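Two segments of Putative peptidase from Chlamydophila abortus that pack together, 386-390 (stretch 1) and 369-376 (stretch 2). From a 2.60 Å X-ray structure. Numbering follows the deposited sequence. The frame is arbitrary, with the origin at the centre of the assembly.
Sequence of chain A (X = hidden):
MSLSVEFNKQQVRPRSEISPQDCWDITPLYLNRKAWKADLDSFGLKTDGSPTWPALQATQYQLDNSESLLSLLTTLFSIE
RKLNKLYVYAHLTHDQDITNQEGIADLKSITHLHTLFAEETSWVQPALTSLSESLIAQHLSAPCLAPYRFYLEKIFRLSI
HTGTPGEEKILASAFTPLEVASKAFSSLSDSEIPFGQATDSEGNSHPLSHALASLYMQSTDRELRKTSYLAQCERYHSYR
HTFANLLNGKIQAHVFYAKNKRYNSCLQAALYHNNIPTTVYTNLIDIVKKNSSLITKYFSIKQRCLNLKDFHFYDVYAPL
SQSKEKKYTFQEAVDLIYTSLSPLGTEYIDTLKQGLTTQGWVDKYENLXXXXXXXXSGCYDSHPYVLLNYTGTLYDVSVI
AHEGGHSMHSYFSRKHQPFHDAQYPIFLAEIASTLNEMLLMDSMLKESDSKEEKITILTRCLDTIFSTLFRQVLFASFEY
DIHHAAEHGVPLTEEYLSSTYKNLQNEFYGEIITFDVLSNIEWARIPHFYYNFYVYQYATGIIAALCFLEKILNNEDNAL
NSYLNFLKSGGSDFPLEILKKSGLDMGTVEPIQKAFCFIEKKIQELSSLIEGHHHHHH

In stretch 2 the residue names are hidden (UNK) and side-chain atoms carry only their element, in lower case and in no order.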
ATOM      1  N   VAL A 386     -15.954   0.274   7.764  1.00 46.25           N
ATOM      2  CA  VAL A 386     -14.736  -0.163   8.406  1.00 44.65           C
ATOM      3  C   VAL A 386     -14.991  -1.479   9.102  1.00 46.93           C
ATOM      4  O   VAL A 386     -15.827  -1.555  10.019  1.00 40.51           O
ATOM      5  CB  VAL A 386     -14.308   0.822   9.477  1.00 42.04           C
ATOM      6  CG1 VAL A 386     -13.052   0.331  10.135  1.00 46.21           C
ATOM      7  CG2 VAL A 386     -14.096   2.155   8.867  1.00 44.05           C
ATOM      8  N   LEU A 387     -14.269  -2.509   8.675  1.00 46.89           N
ATOM      9  CA  LEU A 387     -14.239  -3.750   9.422  1.00 43.35           C
ATOM     10  C   LEU A 387     -13.096  -3.797  10.446  1.00 46.31           C
ATOM     11  O   LEU A 387     -11.916  -3.744  10.101  1.00 50.18           O
ATOM     12  CB  LEU A 387     -14.157  -4.932   8.475  1.00 44.64           C
ATOM     13  CG  LEU A 387     -14.239  -6.261   9.231  1.00 44.91           C
ATOM     14  CD1 LEU A 387     -15.018  -7.299   8.414  1.00 35.67           C
ATOM     15  CD2 LEU A 387     -12.835  -6.748   9.641  1.00 33.66           C
ATOM     16  N   LEU A 388     -13.472  -3.898  11.710  1.00 48.09           N
ATOM     17  CA  LEU A 388     -12.539  -4.012  12.824  1.00 46.85           C
ATOM     18  C   LEU A 388     -12.670  -5.381  13.525  1.00 48.67           C
ATOM     19  O   LEU A 388     -13.687  -6.095  13.380  1.00 49.89           O
ATOM     20  CB  LEU A 388     -12.853  -2.906  13.849  1.00 48.38           C
ATOM     21  CG  LEU A 388     -12.027  -1.624  14.038  1.00 47.58           C
ATOM     22  CD1 LEU A 388     -11.562  -1.025  12.758  1.00 46.66           C
ATOM     23  CD2 LEU A 388     -12.799  -0.581  14.838  1.00 49.38           C
ATOM     24  N   ASN A 389     -11.645  -5.743  14.290  1.00 46.21           N
ATOM     25  CA  ASN A 389     -11.735  -6.843  15.250  1.00 44.95           C
ATOM     26  C   ASN A 389     -11.265  -6.318  16.603  1.00 49.79           C
ATOM     27  O   ASN A 389     -10.234  -6.731  17.142  1.00 51.36           O
ATOM     28  CB  ASN A 389     -10.920  -8.041  14.769  1.00 41.04           C
ATOM     29  CG  ASN A 389     -11.702  -8.905  13.790  1.00 47.78           C
ATOM     30  OD1 ASN A 389     -12.618  -9.640  14.185  1.00 48.66           O
ATOM     31  ND2 ASN A 389     -11.364  -8.801  12.500  1.00 42.64           N
ATOM     32  N   TYR A 390     -12.026  -5.361  17.125  1.00 53.50           N
ATOM     33  CA  TYR A 390     -11.528  -4.493  18.177  1.00 53.60           C
ATOM     34  C   TYR A 390     -11.275  -5.280  19.447  1.00 54.47           C
ATOM     35  O   TYR A 390     -12.181  -5.917  19.945  1.00 58.58           O
ATOM     36  CB  TYR A 390     -12.497  -3.327  18.434  1.00 48.97           C
ATOM     37  CG  TYR A 390     -11.902  -2.376  19.411  1.00 45.37           C
ATOM     38  CD1 TYR A 390     -10.929  -1.476  19.006  1.00 46.10           C
ATOM     39  CD2 TYR A 390     -12.240  -2.428  20.766  1.00 41.86           C
ATOM     40  CE1 TYR A 390     -10.316  -0.616  19.923  1.00 47.62           C
ATOM     41  CE2 TYR A 390     -11.643  -1.575  21.687  1.00 40.62           C
ATOM     42  CZ  TYR A 390     -10.674  -0.671  21.262  1.00 46.23           C
ATOM     43  OH  TYR A 390     -10.064   0.194  22.157  1.00 47.95           O
ATOM     44  N   UNK A 369     -16.170 -16.617  13.093  1.00 46.17           N
ATOM     45  CA  UNK A 369     -15.989 -16.646  11.643  1.00 47.92           C
ATOM     46  C   UNK A 369     -16.062 -15.316  10.879  1.00 50.14           C
ATOM     47  O   UNK A 369     -16.193 -15.310   9.642  1.00 47.02           O
ATOM     48  c   UNK A 369     -16.550 -19.097  11.439  1.00 54.40           C
ATOM     49  o   UNK A 369     -17.418 -19.900  11.740  1.00 53.84           O
ATOM     50  n   UNK A 369     -15.248 -19.398  11.470  1.00 46.66           N
ATOM     51  c   UNK A 369     -16.922 -17.680  11.031  1.00 52.85           C
ATOM     52  N   UNK A 370     -15.977 -14.204  11.615  1.00 46.29           N
ATOM     53  CA  UNK A 370     -15.841 -12.891  11.016  1.00 43.12           C
ATOM     54  C   UNK A 370     -14.457 -12.784  10.384  1.00 42.93           C
ATOM     55  O   UNK A 370     -13.497 -13.272  10.963  1.00 50.28           O
ATOM     56  c   UNK A 370     -16.129  -9.368  12.631  1.00 39.23           C
ATOM     57  c   UNK A 370     -16.033 -10.383  11.508  1.00 44.11           C
ATOM     58  n   UNK A 370     -16.415  -7.012  13.251  1.00 34.93           N
ATOM     59  c   UNK A 370     -16.006 -11.814  12.085  1.00 43.88           C
ATOM     60  c   UNK A 370     -16.034  -7.946  12.142  1.00 38.15           C
ATOM     61  N   UNK A 371     -14.348 -12.177   9.200  1.00 47.98           N
ATOM     62  CA  UNK A 371     -13.035 -11.957   8.564  1.00 46.64           C
ATOM     63  C   UNK A 371     -12.046 -11.378   9.582  1.00 46.94           C
ATOM     64  O   UNK A 371     -12.422 -10.550  10.421  1.00 47.24           O
ATOM     65  c   UNK A 371     -11.405 -11.943   5.872  1.00 72.43           C
ATOM     66  c   UNK A 371     -13.166 -11.015   7.365  1.00 53.32           C
ATOM     67  c   UNK A 371     -11.856 -10.713   6.625  1.00 58.39           C
ATOM     68  c   UNK A 371     -12.450 -13.540   4.271  1.00 86.34           C
ATOM     69  n   UNK A 371     -13.361 -13.789   3.334  1.00 84.49           N
ATOM     70  n   UNK A 371     -11.626 -14.512   4.654  1.00 89.54           N
ATOM     71  n   UNK A 371     -12.371 -12.328   4.832  1.00 83.45           N
ATOM     72  N   UNK A 372     -10.790 -11.816   9.512  1.00 46.70           N
ATOM     73  CA  UNK A 372      -9.726 -11.328  10.410  1.00 46.75           C
ATOM     74  C   UNK A 372      -9.170  -9.949  10.047  1.00 46.65           C
ATOM     75  O   UNK A 372      -9.340  -9.454   8.910  1.00 38.47           O
ATOM     76  c   UNK A 372      -8.541 -12.296  10.378  1.00 46.25           C
ATOM     77  o   UNK A 372      -8.671 -13.254  11.399  1.00 64.43           O
ATOM     78  N   UNK A 373      -8.443  -9.370  11.000  1.00 40.88           N
ATOM     79  CA  UNK A 373      -7.725  -8.123  10.775  1.00 43.35           C
ATOM     80  C   UNK A 373      -8.657  -6.927  10.636  1.00 44.43           C
ATOM     81  O   UNK A 373      -9.634  -6.818  11.384  1.00 44.66           O
ATOM     82  N   UNK A 374      -8.364  -6.052   9.668  1.00 41.81           N
ATOM     83  CA  UNK A 374      -9.078  -4.776   9.502  1.00 41.58           C
ATOM     84  C   UNK A 374      -8.972  -4.178   8.097  1.00 40.24           C
ATOM     85  O   UNK A 374      -8.013  -4.440   7.364  1.00 43.34           O
ATOM     86  c   UNK A 374      -8.585  -3.766  10.528  1.00 35.84           C
ATOM     87  N   UNK A 375      -9.961  -3.368   7.731  1.00 41.27           N
ATOM     88  CA  UNK A 375      -9.948  -2.663   6.449  1.00 41.82           C
ATOM     89  C   UNK A 375     -11.022  -1.591   6.347  1.00 41.83           C
ATOM     90  O   UNK A 375     -11.895  -1.492   7.204  1.00 43.71           O
ATOM     91  c   UNK A 375     -12.769  -6.382   5.271  1.00 41.13           C
ATOM     92  o   UNK A 375     -15.137  -6.309   4.955  1.00 41.94           O
ATOM     93  c   UNK A 375     -11.537  -5.720   5.356  1.00 41.79           C
ATOM     94  c   UNK A 375     -10.099  -3.642   5.270  1.00 41.68           C
ATOM     95  c   UNK A 375     -13.858  -4.259   4.853  1.00 41.99           C
ATOM     96  c   UNK A 375     -11.441  -4.335   5.196  1.00 43.45           C
ATOM     97  c   UNK A 375     -12.621  -3.612   4.941  1.00 41.59           C
ATOM     98  c   UNK A 375     -13.925  -5.651   5.020  1.00 44.29           C
ATOM     99  N   UNK A 376     -10.929  -0.796   5.277  1.00 48.55           N
ATOM    100  CA  UNK A 376     -11.958   0.147   4.864  1.00 43.19           C
ATOM    101  C   UNK A 376     -12.418  -0.236   3.489  1.00 42.80           C
ATOM    102  O   UNK A 376     -11.625  -0.624   2.640  1.00 42.49           O
ATOM    103  o   UNK A 376     -10.392   1.705   5.747  1.00 63.02           O
ATOM    104  c   UNK A 376     -11.386   1.547   4.765  1.00 47.26           C
TER

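Position 369 carries two side-chain carbons, the second bearing one oxygen and one nitrogen. This is a short carboxamide that stays clear of stretch 1, and the residue is Asn369. At position 370 four carbons run unbranched to a terminal nitrogen, with every chi angle near t. The extended chain passes the side chain of Leu387 and brings its nitrogen to the backbone of stretch 1. This is Lys370, whose NZ donates a hydrogen bond to Leu388 O at 2.9 Å, while its CE lies 3.8 Å from Leu387 CG.

Position 371 has three carbons, a nitrogen, and then a carbon holding two more nitrogens, a guanidinium. The first carbon, CB, lies 4.3 Å from Leu387 CD1, but the end of the side chain leads away and bonds elsewhere in the structure; this is Arg371. At position 372 one carbon is followed by one oxygen, and the CA-to-CB bond points away from stretch 1; the residue is Ser372. Position 373 has no side-chain atoms and is Gly373; its phi of 70° by itself favours glycine. Its carbonyl faces stretch 1, with Gly373 O 3.6 Å from Leu387 CD2.

Position 374 has a single carbon, CB, pointing sideways and 3.4 Å from Leu387 O; this is Ala374. Ala374 CA also makes a CA-H...O contact of 3.1 Å with Leu387 O. Position 375 shows one carbon leading to a six-carbon ring with one oxygen, a phenol. Leu387 CB lies over a face of this ring, 3.7 Å from its centroid, a CH-pi contact; this is Tyr375. Position 376 has one carbon and one oxygen, and is Ser376; Ser376 OG stays 4.9 Å from Val386 CG2, its nearest approach to stretch 1.

The contact joins a short antiparallel pairing to a side-chain clasp. Leu387 and Tyr375 form the hydrogen-bonded pair, with Leu387 N to Tyr375 O at 3.0 Å and Tyr375 N to Leu387 O at 3.1 Å. Their side chains share one face of the sheet, which places the leucine against the ring; Val386 and Ser376, the adjoining non-hydrogen-bonded pair, occupy the other. Beyond the pairing, Asn389 ND2 donates to both Arg371 O and Gly373 O, each at 2.9 Å, so one amide group ties together two carbonyls of the loop. Lys370 adds its bond to Leu388 O, and Leu387 fills the space between lysine and tyrosine. The contact buries 479 Å², both sides summed.

Stretch 2 369-376: NKRSGAYS
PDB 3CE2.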